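Local coordinates for protein pectate lyase/Amb allergen (Acidovorax citrulli, PDB 4HWV) that probably cleaves pectate, a plant cell-wall polysaccharide, as a secreted, calcium-binding lyase of polysaccharide lyase family 1, at residues Asp165-Leu179 and Pro191-Glu203. Residues are numbered along the deposited sequence; the frame is centred on the assembly and turned at random.
Sequences DNTSLLGIGTDAKIL and PVANIVIRNITFE
With CG of N199 swung opposite its backbone N (chi1 -159°), the amide of this residue reaches across to the end of 167-171 and the turn beyond it, where ND2 is shared between two carbonyls: G171 O at 2.9 Å, met from above the carbonyl plane, and G173 O at 3.0 Å, met on a lone pair. OD1 is held by the backbone N of G481, so the whole amide is fixed, and a water lies within hydrogen-bonding distance of both N199 O and G173 O. N194 adopts a similar first torsion (chi1 -167°) and gives ND2 to N166 OD1 at 2.9 Å, while its OD1 accepts from the backbone N of T34; the ND2 bond is nearly straight although the two amide planes stand 75° apart. Between these asparagine bridges, 167-171 and 192-198 run parallel, V196 N, L169 N, R198 N and G171 N each bonding to the facing strand. This is the stacking of successive coils in the right-handed parallel beta-helix of pectate lyases: both coils bend at the same level, where G171 faces N199, and 177-179 pairs in parallel with 201-203 beyond the bend. L169 and I197 lie side by side on the face that packs against L183 of the strand 182-185. Past the turn, I200 CG2 meets I178 CG1 at 3.8 Å and also sits 3.6 Å above one face of the F202 ring, offset toward its rim, while I178 CD1 approaches F202 CE1 obliquely. On the other face of the sheet the extended chain of K177 carries NZ to the syn side of E203 OE2 (2.9 Å), a salt bridge beside which a water lies close to E203 OE1.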
loop_
_atom_site.group_PDB
_atom_site.type_symbol
_atom_site.label_atom_id
_atom_site.label_comp_id
_atom_site.label_asym_id
_atom_site.label_seq_id
_atom_site.Cartn_x
_atom_site.Cartn_y
_atom_site.Cartn_z
ATOM N N ASP A 165 31.781 -0.954 8.858
ATOM C CA ASP A 165 32.164 -2.204 9.512
ATOM C C ASP A 165 31.578 -2.333 10.901
ATOM O O ASP A 165 31.355 -1.341 11.606
ATOM C CB ASP A 165 33.684 -2.279 9.681
ATOM C CG ASP A 165 34.424 -2.069 8.375
ATOM O OD1 ASP A 165 34.411 -0.928 7.862
ATOM O OD2 ASP A 165 35.016 -3.036 7.860
ATOM N N ASN A 166 31.382 -3.582 11.312
ATOM C CA ASN A 166 31.106 -3.888 12.710
ATOM C C ASN A 166 29.857 -3.182 13.211
ATOM O O ASN A 166 29.846 -2.560 14.267
ATOM C CB ASN A 166 32.318 -3.569 13.594
ATOM C CG ASN A 166 33.576 -4.264 13.126
ATOM O OD1 ASN A 166 33.579 -5.468 12.899
ATOM N ND2 ASN A 166 34.654 -3.502 12.981
ATOM N N THR A 167 28.787 -3.308 12.434
ATOM C CA THR A 167 27.548 -2.621 12.738
ATOM C C THR A 167 26.415 -3.599 12.919
ATOM O O THR A 167 26.213 -4.482 12.075
ATOM C CB THR A 167 27.177 -1.664 11.587
ATOM O OG1 THR A 167 28.228 -0.706 11.426
ATOM C CG2 THR A 167 25.864 -0.924 11.875
ATOM N N SER A 168 25.664 -3.423 14.001
ATOM C CA SER A 168 24.366 -4.071 14.157
ATOM C C SER A 168 23.239 -3.056 14.081
ATOM O O SER A 168 23.288 -2.026 14.765
ATOM C CB SER A 168 24.280 -4.794 15.500
ATOM O OG SER A 168 25.193 -5.879 15.512
ATOM N N LEU A 169 22.247 -3.346 13.235
ATOM C CA LEU A 169 21.003 -2.588 13.179
ATOM C C LEU A 169 19.930 -3.519 13.708
ATOM O O LEU A 169 19.658 -4.565 13.095
ATOM C CB LEU A 169 20.665 -2.167 11.748
ATOM C CG LEU A 169 21.687 -1.254 11.077
ATOM C CD1 LEU A 169 21.368 -1.071 9.605
ATOM C CD2 LEU A 169 21.721 0.094 11.737
ATOM N N LEU A 170 19.328 -3.154 14.847
ATOM C CA LEU A 170 18.441 -4.068 15.561
ATOM C C LEU A 170 17.128 -3.355 15.839
ATOM O O LEU A 170 17.094 -2.373 16.569
ATOM C CB LEU A 170 19.087 -4.534 16.885
ATOM C CG LEU A 170 20.436 -5.258 16.748
ATOM C CD1 LEU A 170 21.017 -5.546 18.125
ATOM C CD2 LEU A 170 20.376 -6.559 15.926
ATOM N N GLY A 171 16.051 -3.805 15.212
ATOM C CA GLY A 171 14.762 -3.192 15.485
ATOM C C GLY A 171 14.312 -3.403 16.922
ATOM O O GLY A 171 14.537 -4.471 17.489
ATOM N N ILE A 172 13.640 -2.397 17.492
ATOM C CA ILE A 172 13.006 -2.553 18.801
ATOM C C ILE A 172 11.558 -3.019 18.649
ATOM O O ILE A 172 10.765 -2.415 17.912
ATOM C CB ILE A 172 12.999 -1.215 19.570
ATOM C CG1 ILE A 172 14.439 -0.795 19.888
ATOM C CG2 ILE A 172 12.137 -1.306 20.828
ATOM C CD1 ILE A 172 14.570 0.638 20.379
ATOM N N GLY A 173 11.190 -4.089 19.352
ATOM C CA GLY A 173 9.767 -4.408 19.455
ATOM C C GLY A 173 9.189 -4.973 18.169
ATOM O O GLY A 173 9.855 -5.693 17.418
ATOM N N THR A 174 7.931 -4.645 17.915
ATOM C CA THR A 174 7.204 -5.237 16.799
ATOM C C THR A 174 6.923 -4.240 15.686
ATOM O O THR A 174 6.272 -4.583 14.703
ATOM C CB THR A 174 5.871 -5.819 17.287
ATOM O OG1 THR A 174 5.122 -4.783 17.930
ATOM C CG2 THR A 174 6.104 -6.974 18.281
ATOM N N ASP A 175 7.417 -3.008 15.817
ATOM C CA ASP A 175 7.072 -1.964 14.857
ATOM C C ASP A 175 8.259 -1.124 14.394
ATOM O O ASP A 175 8.085 0.020 13.968
ATOM C CB ASP A 175 5.953 -1.083 15.415
ATOM C CG ASP A 175 6.365 -0.326 16.654
ATOM O OD1 ASP A 175 7.431 -0.608 17.232
ATOM O OD2 ASP A 175 5.591 0.557 17.062
ATOM N N ALA A 176 9.463 -1.680 14.452
ATOM C CA ALA A 176 10.620 -0.958 13.927
ATOM C C ALA A 176 10.571 -0.988 12.405
ATOM O O ALA A 176 10.426 -2.065 11.812
ATOM C CB ALA A 176 11.898 -1.596 14.414
ATOM N N LYS A 177 10.689 0.177 11.771
ATOM C CA LYS A 177 10.614 0.243 10.313
ATOM C C LYS A 177 11.662 1.175 9.733
ATOM O O LYS A 177 11.993 2.211 10.332
ATOM C CB LYS A 177 9.250 0.748 9.844
ATOM C CG LYS A 177 8.054 -0.079 10.285
ATOM C CD LYS A 177 6.796 0.324 9.498
ATOM C CE LYS A 177 5.666 -0.657 9.678
ATOM N NZ LYS A 177 4.618 -0.364 8.650
ATOM N N ILE A 178 12.164 0.824 8.548
ATOM C CA ILE A 178 12.984 1.749 7.758
ATOM C C ILE A 178 12.343 1.811 6.377
ATOM O O ILE A 178 12.159 0.772 5.719
ATOM C CB ILE A 178 14.441 1.262 7.679
ATOM C CG1 ILE A 178 15.062 1.263 9.086
ATOM C CG2 ILE A 178 15.239 2.152 6.721
ATOM C CD1 ILE A 178 16.501 0.765 9.128
ATOM N N LEU A 179 11.945 3.013 5.973
ATOM C CA LEU A 179 11.191 3.205 4.727
ATOM C C LEU A 179 11.947 4.009 3.695
ATOM O O LEU A 179 12.677 4.929 4.023
ATOM C CB LEU A 179 9.909 3.995 4.983
ATOM C CG LEU A 179 9.042 3.650 6.188
ATOM C CD1 LEU A 179 7.890 4.646 6.271
ATOM C CD2 LEU A 179 8.515 2.225 6.109
ATOM N N PRO A 191 35.368 -0.567 1.381
ATOM C CA PRO A 191 34.644 -1.811 1.636
ATOM C C PRO A 191 34.620 -2.093 3.125
ATOM O O PRO A 191 35.444 -1.565 3.885
ATOM C CB PRO A 191 35.482 -2.855 0.896
ATOM C CG PRO A 191 36.197 -2.086 -0.144
ATOM C CD PRO A 191 36.533 -0.781 0.508
ATOM N N VAL A 192 33.681 -2.923 3.542
ATOM C CA VAL A 192 33.422 -3.155 4.949
ATOM C C VAL A 192 33.240 -4.642 5.225
ATOM O O VAL A 192 33.062 -5.447 4.312
ATOM C CB VAL A 192 32.130 -2.420 5.417
ATOM C CG1 VAL A 192 32.261 -0.913 5.168
ATOM C CG2 VAL A 192 30.895 -2.996 4.716
ATOM N N ALA A 193 33.239 -4.998 6.497
ATOM C CA ALA A 193 32.924 -6.356 6.901
ATOM C C ALA A 193 32.130 -6.332 8.188
ATOM O O ALA A 193 32.222 -5.380 8.972
ATOM C CB ALA A 193 34.200 -7.172 7.114
ATOM N N ASN A 194 31.372 -7.406 8.405
ATOM C CA ASN A 194 30.842 -7.761 9.723
ATOM C C ASN A 194 29.616 -6.927 10.124
ATOM O O ASN A 194 29.695 -6.031 10.976
ATOM C CB ASN A 194 31.935 -7.713 10.785
ATOM C CG ASN A 194 31.486 -8.364 12.058
ATOM O OD1 ASN A 194 30.693 -9.322 12.019
ATOM N ND2 ASN A 194 31.987 -7.875 13.201
ATOM N N ILE A 195 28.476 -7.232 9.503
ATOM C CA ILE A 195 27.249 -6.451 9.677
ATOM C C ILE A 195 26.091 -7.391 9.989
ATOM O O ILE A 195 25.956 -8.449 9.355
ATOM C CB ILE A 195 26.950 -5.615 8.412
ATOM C CG1 ILE A 195 27.990 -4.495 8.264
ATOM C CG2 ILE A 195 25.529 -5.043 8.458
ATOM C CD1 ILE A 195 28.008 -3.839 6.876
ATOM N N VAL A 196 25.287 -7.025 11.000
ATOM C CA VAL A 196 24.116 -7.796 11.398
ATOM C C VAL A 196 22.899 -6.870 11.339
ATOM O O VAL A 196 22.945 -5.737 11.838
ATOM C CB VAL A 196 24.289 -8.350 12.826
ATOM C CG1 VAL A 196 22.948 -8.900 13.360
ATOM C CG2 VAL A 196 25.399 -9.401 12.863
ATOM N N ILE A 197 21.814 -7.354 10.722
ATOM C CA ILE A 197 20.591 -6.564 10.592
ATOM C C ILE A 197 19.428 -7.461 10.998
ATOM O O ILE A 197 19.231 -8.512 10.382
ATOM C CB ILE A 197 20.401 -6.056 9.119
ATOM C CG1 ILE A 197 21.585 -5.158 8.712
ATOM C CG2 ILE A 197 19.080 -5.328 8.955
ATOM C CD1 ILE A 197 21.609 -4.783 7.248
ATOM N N ARG A 198 18.685 -7.086 12.048
ATOM C CA ARG A 198 17.605 -7.937 12.564
ATOM C C ARG A 198 16.394 -7.139 13.021
ATOM O O ARG A 198 16.511 -6.017 13.495
ATOM C CB ARG A 198 18.059 -8.762 13.781
ATOM C CG ARG A 198 19.371 -9.485 13.579
ATOM C CD ARG A 198 19.742 -10.265 14.819
ATOM N NE ARG A 198 18.985 -11.511 14.946
ATOM C CZ ARG A 198 19.038 -12.294 16.014
ATOM N NH1 ARG A 198 19.711 -11.906 17.099
ATOM N NH2 ARG A 198 18.399 -13.453 16.003
ATOM N N ASN A 199 15.223 -7.770 12.903
ATOM C CA ASN A 199 14.000 -7.302 13.530
ATOM C C ASN A 199 13.486 -5.963 13.020
ATOM O O ASN A 199 12.827 -5.242 13.763
ATOM C CB ASN A 199 14.128 -7.270 15.056
ATOM C CG ASN A 199 12.772 -7.280 15.739
ATOM O OD1 ASN A 199 11.861 -7.973 15.282
ATOM N ND2 ASN A 199 12.630 -6.525 16.837
ATOM N N ILE A 200 13.719 -5.672 11.736
ATOM C CA ILE A 200 13.267 -4.419 11.127
ATOM C C ILE A 200 12.328 -4.758 9.976
ATOM O O ILE A 200 12.530 -5.743 9.245
ATOM C CB ILE A 200 14.476 -3.607 10.606
ATOM C CG1 ILE A 200 15.351 -3.195 11.786
ATOM C CG2 ILE A 200 14.041 -2.373 9.793
ATOM C CD1 ILE A 200 16.778 -2.862 11.406
ATOM N N THR A 201 11.279 -3.954 9.828
ATOM C CA THR A 201 10.433 -4.017 8.634
ATOM C C THR A 201 10.885 -2.939 7.651
ATOM O O THR A 201 10.799 -1.748 7.954
ATOM C CB THR A 201 8.958 -3.848 9.015
ATOM O OG1 THR A 201 8.574 -4.986 9.779
ATOM C CG2 THR A 201 8.056 -3.782 7.785
ATOM N N PHE A 202 11.382 -3.377 6.490
ATOM C CA PHE A 202 11.886 -2.506 5.443
ATOM C C PHE A 202 10.793 -2.384 4.383
ATOM O O PHE A 202 10.267 -3.406 3.935
ATOM C CB PHE A 202 13.118 -3.141 4.794
ATOM C CG PHE A 202 14.351 -3.141 5.647
ATOM C CD1 PHE A 202 15.224 -2.057 5.585
ATOM C CD2 PHE A 202 14.654 -4.209 6.490
ATOM C CE1 PHE A 202 16.372 -2.033 6.345
ATOM C CE2 PHE A 202 15.825 -4.188 7.258
ATOM C CZ PHE A 202 16.679 -3.112 7.183
ATOM N N GLU A 203 10.458 -1.164 3.967
ATOM C CA GLU A 203 9.429 -0.994 2.927
ATOM C C GLU A 203 9.824 -0.004 1.857
ATOM O O GLU A 203 10.278 1.103 2.161
ATOM C CB GLU A 203 8.114 -0.450 3.507
ATOM C CG GLU A 203 7.456 -1.372 4.540
ATOM C CD GLU A 203 6.200 -0.805 5.158
ATOM O OE1 GLU A 203 5.631 0.164 4.622
ATOM O OE2 GLU A 203 5.773 -1.361 6.193
HETATM O O HOH W 1 36.976 -2.756 6.033
HETATM O O HOH W 2 10.184 -4.783 14.705
HETATM O O HOH W 3 8.747 -4.133 12.370
HETATM O O HOH W 4 4.708 2.302 6.405
#